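Local coordinates for protein ferredoxin component of dioxygenase (Sphingobium yanoikuyae, PDB 2I7F) that carries a Rieske-type [2Fe-2S] cluster and probably passes electrons to the terminal oxygenase of a biphenyl 2,3-dioxygenase, at residues D42-C45 with A50-T53; T60-P65 with F71-G76. All blocks are in the same frame, centred on the assembly; numbering follows the deposited sequence.

Interaction 1 (D42-C45 with A50-T53); sequences DNLC and AMLT. With FES (Fe2/s2 (inorganic) cluster), chain D.
Cys45 and Ala50 close the base of the first cluster-binding loop of the Rieske domain, the one that carries the Cys-x-His pair Cys45 and His47. Their link is a backbone bond, Cys45 N to Ala50 O at 3.0 Å, with the donor tilted 21° from the carbonyl plane. Next to it, Leu52 N gives a straighter bond to Asn43 O (2.8 Å), this time in the carbonyl plane. Leu44 and Met51 sit between the two bonds as a single beta bridge. The Met51 side chain bends at chi2 (-53°) and crosses the Asn43 side chain at about a right angle, with SD 3.7 Å from Asn43 CB. Its methyl CE reaches Leu44 CD1 at 4.1 Å. On the Leu52 side, CG packs 3.5 Å from Asn43 O, and the isobutyl group goes on to touch Phe71 and Tyr32. Cys45 turns its thiolate away from its own N (chi1 -170°), and SG binds iron FE2 at 2.3 Å. With Cys45 N and the carbonyl of Asn43 both tied to 50-53, the backbone leading to this ligand is held at two points, which should limit movement of the sulfur relative to the iron.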
# COMPACT_ATOMS: atom_id res chain seq x y z
N ASP A 42 -1.61 0.26 -4.70
CA ASP A 42 -3.06 0.44 -4.75
C ASP A 42 -3.73 -0.11 -3.47
O ASP A 42 -3.28 -1.07 -2.87
CB ASP A 42 -3.66 -0.21 -5.98
CG ASP A 42 -3.45 0.62 -7.24
OD1 ASP A 42 -2.93 1.75 -7.14
OD2 ASP A 42 -3.80 0.13 -8.33
N ASN A 43 -4.79 0.54 -3.03
CA ASN A 43 -5.52 0.10 -1.83
C ASN A 43 -6.64 -0.92 -2.13
O ASN A 43 -6.93 -1.80 -1.31
CB ASN A 43 -6.09 1.34 -1.13
CG ASN A 43 -6.31 1.17 0.32
OD1 ASN A 43 -6.88 2.07 0.99
ND2 ASN A 43 -5.88 0.04 0.86
N LEU A 44 -7.30 -0.79 -3.29
CA LEU A 44 -8.36 -1.71 -3.65
C LEU A 44 -7.76 -3.11 -3.92
O LEU A 44 -6.97 -3.30 -4.84
CB LEU A 44 -9.17 -1.22 -4.90
CG LEU A 44 -10.53 -1.91 -5.15
CD1 LEU A 44 -11.57 -1.53 -4.06
CD2 LEU A 44 -11.08 -1.63 -6.56
N CYS A 45 -8.15 -4.09 -3.09
CA CYS A 45 -7.88 -5.50 -3.36
C CYS A 45 -8.24 -5.83 -4.81
O CYS A 45 -9.19 -5.26 -5.35
CB CYS A 45 -8.68 -6.40 -2.44
SG CYS A 45 -8.11 -8.10 -2.60
N ALA A 50 -12.65 -4.44 -1.22
CA ALA A 50 -12.12 -4.21 0.11
C ALA A 50 -10.87 -3.36 -0.06
O ALA A 50 -10.25 -3.37 -1.13
CB ALA A 50 -11.77 -5.51 0.78
N MET A 51 -10.54 -2.61 0.98
CA MET A 51 -9.30 -1.82 1.02
C MET A 51 -8.26 -2.52 1.86
O MET A 51 -8.55 -2.91 3.00
CB MET A 51 -9.53 -0.42 1.60
CG MET A 51 -10.35 0.55 0.67
SD MET A 51 -9.72 0.73 -1.00
CE MET A 51 -10.93 1.77 -1.74
N LEU A 52 -7.06 -2.64 1.31
CA LEU A 52 -5.99 -3.32 2.01
C LEU A 52 -5.58 -2.64 3.33
O LEU A 52 -5.23 -3.31 4.28
CB LEU A 52 -4.80 -3.54 1.11
CG LEU A 52 -5.01 -4.44 -0.08
CD1 LEU A 52 -3.72 -4.37 -0.88
CD2 LEU A 52 -5.36 -5.91 0.37
N THR A 53 -5.73 -1.31 3.41
CA THR A 53 -5.40 -0.57 4.65
C THR A 53 -6.36 -0.94 5.80
O THR A 53 -6.02 -0.71 6.96
CB THR A 53 -5.44 0.96 4.44
OG1 THR A 53 -6.74 1.32 3.98
CG2 THR A 53 -4.35 1.41 3.48
FE1 FES D . -11.23 -11.16 -1.72
FE2 FES D . -9.48 -9.13 -1.05
S1 FES D . -9.15 -11.32 -1.09
S2 FES D . -11.62 -8.98 -1.72

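Interaction 2 (T60-P65 with F71-G76). With FES (Fe2/s2 (inorganic) cluster), chain D.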
# COMPACT_ATOMS: atom_id res chain seq x y z
N THR A 60 6.05 -7.85 5.79
CA THR A 60 5.91 -7.50 4.37
C THR A 60 4.62 -8.03 3.77
O THR A 60 4.38 -7.83 2.60
CB THR A 60 7.08 -8.06 3.49
OG1 THR A 60 7.19 -9.47 3.72
CG2 THR A 60 8.36 -7.43 3.82
N ILE A 61 3.77 -8.71 4.54
CA ILE A 61 2.52 -9.20 3.99
C ILE A 61 1.38 -8.27 4.43
O ILE A 61 1.30 -7.86 5.58
CB ILE A 61 2.27 -10.67 4.40
CG1 ILE A 61 3.36 -11.62 3.85
CG2 ILE A 61 0.89 -11.14 4.01
CD1 ILE A 61 3.58 -11.55 2.35
N ILE A 62 0.52 -7.88 3.49
CA ILE A 62 -0.76 -7.28 3.86
C ILE A 62 -1.85 -8.29 3.55
O ILE A 62 -1.93 -8.82 2.43
CB ILE A 62 -0.98 -5.89 3.18
CG1 ILE A 62 -2.23 -5.16 3.74
CG2 ILE A 62 -0.98 -6.02 1.61
CD1 ILE A 62 -2.19 -4.85 5.21
N GLU A 63 -2.69 -8.58 4.54
CA GLU A 63 -3.83 -9.47 4.33
C GLU A 63 -5.13 -8.66 4.14
O GLU A 63 -5.42 -7.73 4.90
CB GLU A 63 -3.98 -10.44 5.51
CG GLU A 63 -5.04 -11.57 5.25
CD GLU A 63 -5.06 -12.58 6.39
OE1 GLU A 63 -4.09 -12.55 7.17
OE2 GLU A 63 -6.02 -13.40 6.49
N CYS A 64 -5.89 -9.03 3.12
CA CYS A 64 -7.15 -8.39 2.83
C CYS A 64 -8.14 -8.66 3.97
O CYS A 64 -8.11 -9.74 4.60
CB CYS A 64 -7.69 -8.93 1.51
SG CYS A 64 -9.24 -8.17 0.96
N PRO A 65 -9.03 -7.67 4.28
CA PRO A 65 -10.08 -7.91 5.26
C PRO A 65 -11.11 -9.01 4.90
O PRO A 65 -11.87 -9.44 5.77
CB PRO A 65 -10.75 -6.53 5.41
CG PRO A 65 -10.39 -5.77 4.27
CD PRO A 65 -9.06 -6.27 3.79
N PHE A 71 -1.21 -10.09 -0.17
CA PHE A 71 -0.18 -9.62 -1.07
C PHE A 71 1.13 -9.34 -0.36
O PHE A 71 1.18 -9.05 0.84
CB PHE A 71 -0.57 -8.29 -1.75
CG PHE A 71 -1.83 -8.36 -2.51
CD1 PHE A 71 -1.84 -8.71 -3.86
CD2 PHE A 71 -3.04 -8.08 -1.87
CE1 PHE A 71 -3.02 -8.81 -4.55
CE2 PHE A 71 -4.22 -8.16 -2.57
CZ PHE A 71 -4.21 -8.51 -3.90
N ASP A 72 2.20 -9.40 -1.14
CA ASP A 72 3.51 -8.94 -0.68
C ASP A 72 3.59 -7.42 -0.89
O ASP A 72 3.57 -6.94 -2.03
CB ASP A 72 4.63 -9.69 -1.45
CG ASP A 72 5.99 -9.41 -0.89
OD1 ASP A 72 6.27 -8.24 -0.61
OD2 ASP A 72 6.79 -10.36 -0.76
N ILE A 73 3.68 -6.67 0.21
CA ILE A 73 3.69 -5.20 0.15
C ILE A 73 4.81 -4.64 -0.74
O ILE A 73 4.59 -3.70 -1.52
CB ILE A 73 3.87 -4.56 1.56
CG1 ILE A 73 2.61 -4.80 2.42
CG2 ILE A 73 4.21 -3.02 1.40
CD1 ILE A 73 2.83 -4.93 3.93
N ALA A 74 5.97 -5.25 -0.61
CA ALA A 74 7.22 -4.79 -1.24
C ALA A 74 7.30 -5.16 -2.71
O ALA A 74 7.87 -4.39 -3.50
CB ALA A 74 8.43 -5.35 -0.50
N THR A 75 6.66 -6.25 -3.11
CA THR A 75 6.79 -6.76 -4.47
C THR A 75 5.51 -6.64 -5.31
O THR A 75 5.60 -6.64 -6.53
CB THR A 75 7.27 -8.22 -4.52
OG1 THR A 75 6.22 -9.11 -4.13
CG2 THR A 75 8.59 -8.46 -3.69
N GLY A 76 4.35 -6.56 -4.65
CA GLY A 76 3.06 -6.57 -5.34
C GLY A 76 2.49 -7.96 -5.52
O GLY A 76 1.31 -8.11 -5.81
FE1 FES D . -11.23 -11.16 -1.72
FE2 FES D . -9.48 -9.13 -1.05
S1 FES D . -9.15 -11.32 -1.09
S2 FES D . -11.62 -8.98 -1.72
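Ile73 N donates to Thr60 O at 2.7 Å, nearly along the C=O axis, the shortest polar bond between 60-65 and 71-76. Asp72 CA lies 3.6 Å from Thr60 O, a weaker CA-H...O contact. The Ile73 side chain folds back over the same carbonyl, so the oxygen is hemmed in by aliphatic carbon as well. Two residues along, Ile62 and Phe71 form an antiparallel hydrogen-bonded pair: Ile62 N reaches Phe71 O at 3.0 Å, and Phe71 N returns to Ile62 O at 3.0 Å. Ile61 and Asp72 make the non-hydrogen-bonded pair lying between, their side chains on the other face from those of Ile62 and Phe71. Ile62 and Ile73 cross at about a right angle, Ile62 CB lying 3.8 Å from Ile73 CG1, and both continue onto Tyr32 of strand 29-34. Ile73 chi2 (149°) is skewed from a staggered value and leaves CD1 against the Thr60 carbonyl.

Asp72 organises the turn that follows. Its OD1 takes Thr75 N at 3.2 Å from above the carboxylate plane, an Asx motif, with a weak bond from Ala74 N besides. Its OD2 pairs with Lys79 in a salt bridge, and its backbone O accepts Gly76 N at 2.8 Å. Both carboxylate oxygens are thus engaged, which would probably favour the charged form.

At the far end of 60-65 the strand runs into the second cluster loop, where Cys64 SG binds iron FE2 at 2.2 Å. Phe71, across the hairpin, packs on the other thiolate ligand, Cys45. A short antiparallel hairpin whose first strand leads into a Cys-x-x-His ligand pair, here Cys64 and His67, is the second half of the Rieske cluster-binding subdomain.

Both contacts are partly buried and both hold a cysteine of the same iron, FE2: interaction 1 brings Cys45, interaction 2 brings Cys64. They differ in build. In 42-45 with 50-53, two backbone bonds and a lone bridge close an irregular loop, with Leu44 on the outside; in 60-65 with 71-76, regular strand pairing carries the load and a carboxylate shapes the turn beyond. The two pack directly together, Ala50 CB against Cys64 SG at 3.7 Å and Leu52 O against Ile62 CD1 at 3.5 Å. Charge enters only interaction 2 near its turn; beside the cluster, both rely on backbone bonds and apolar packing.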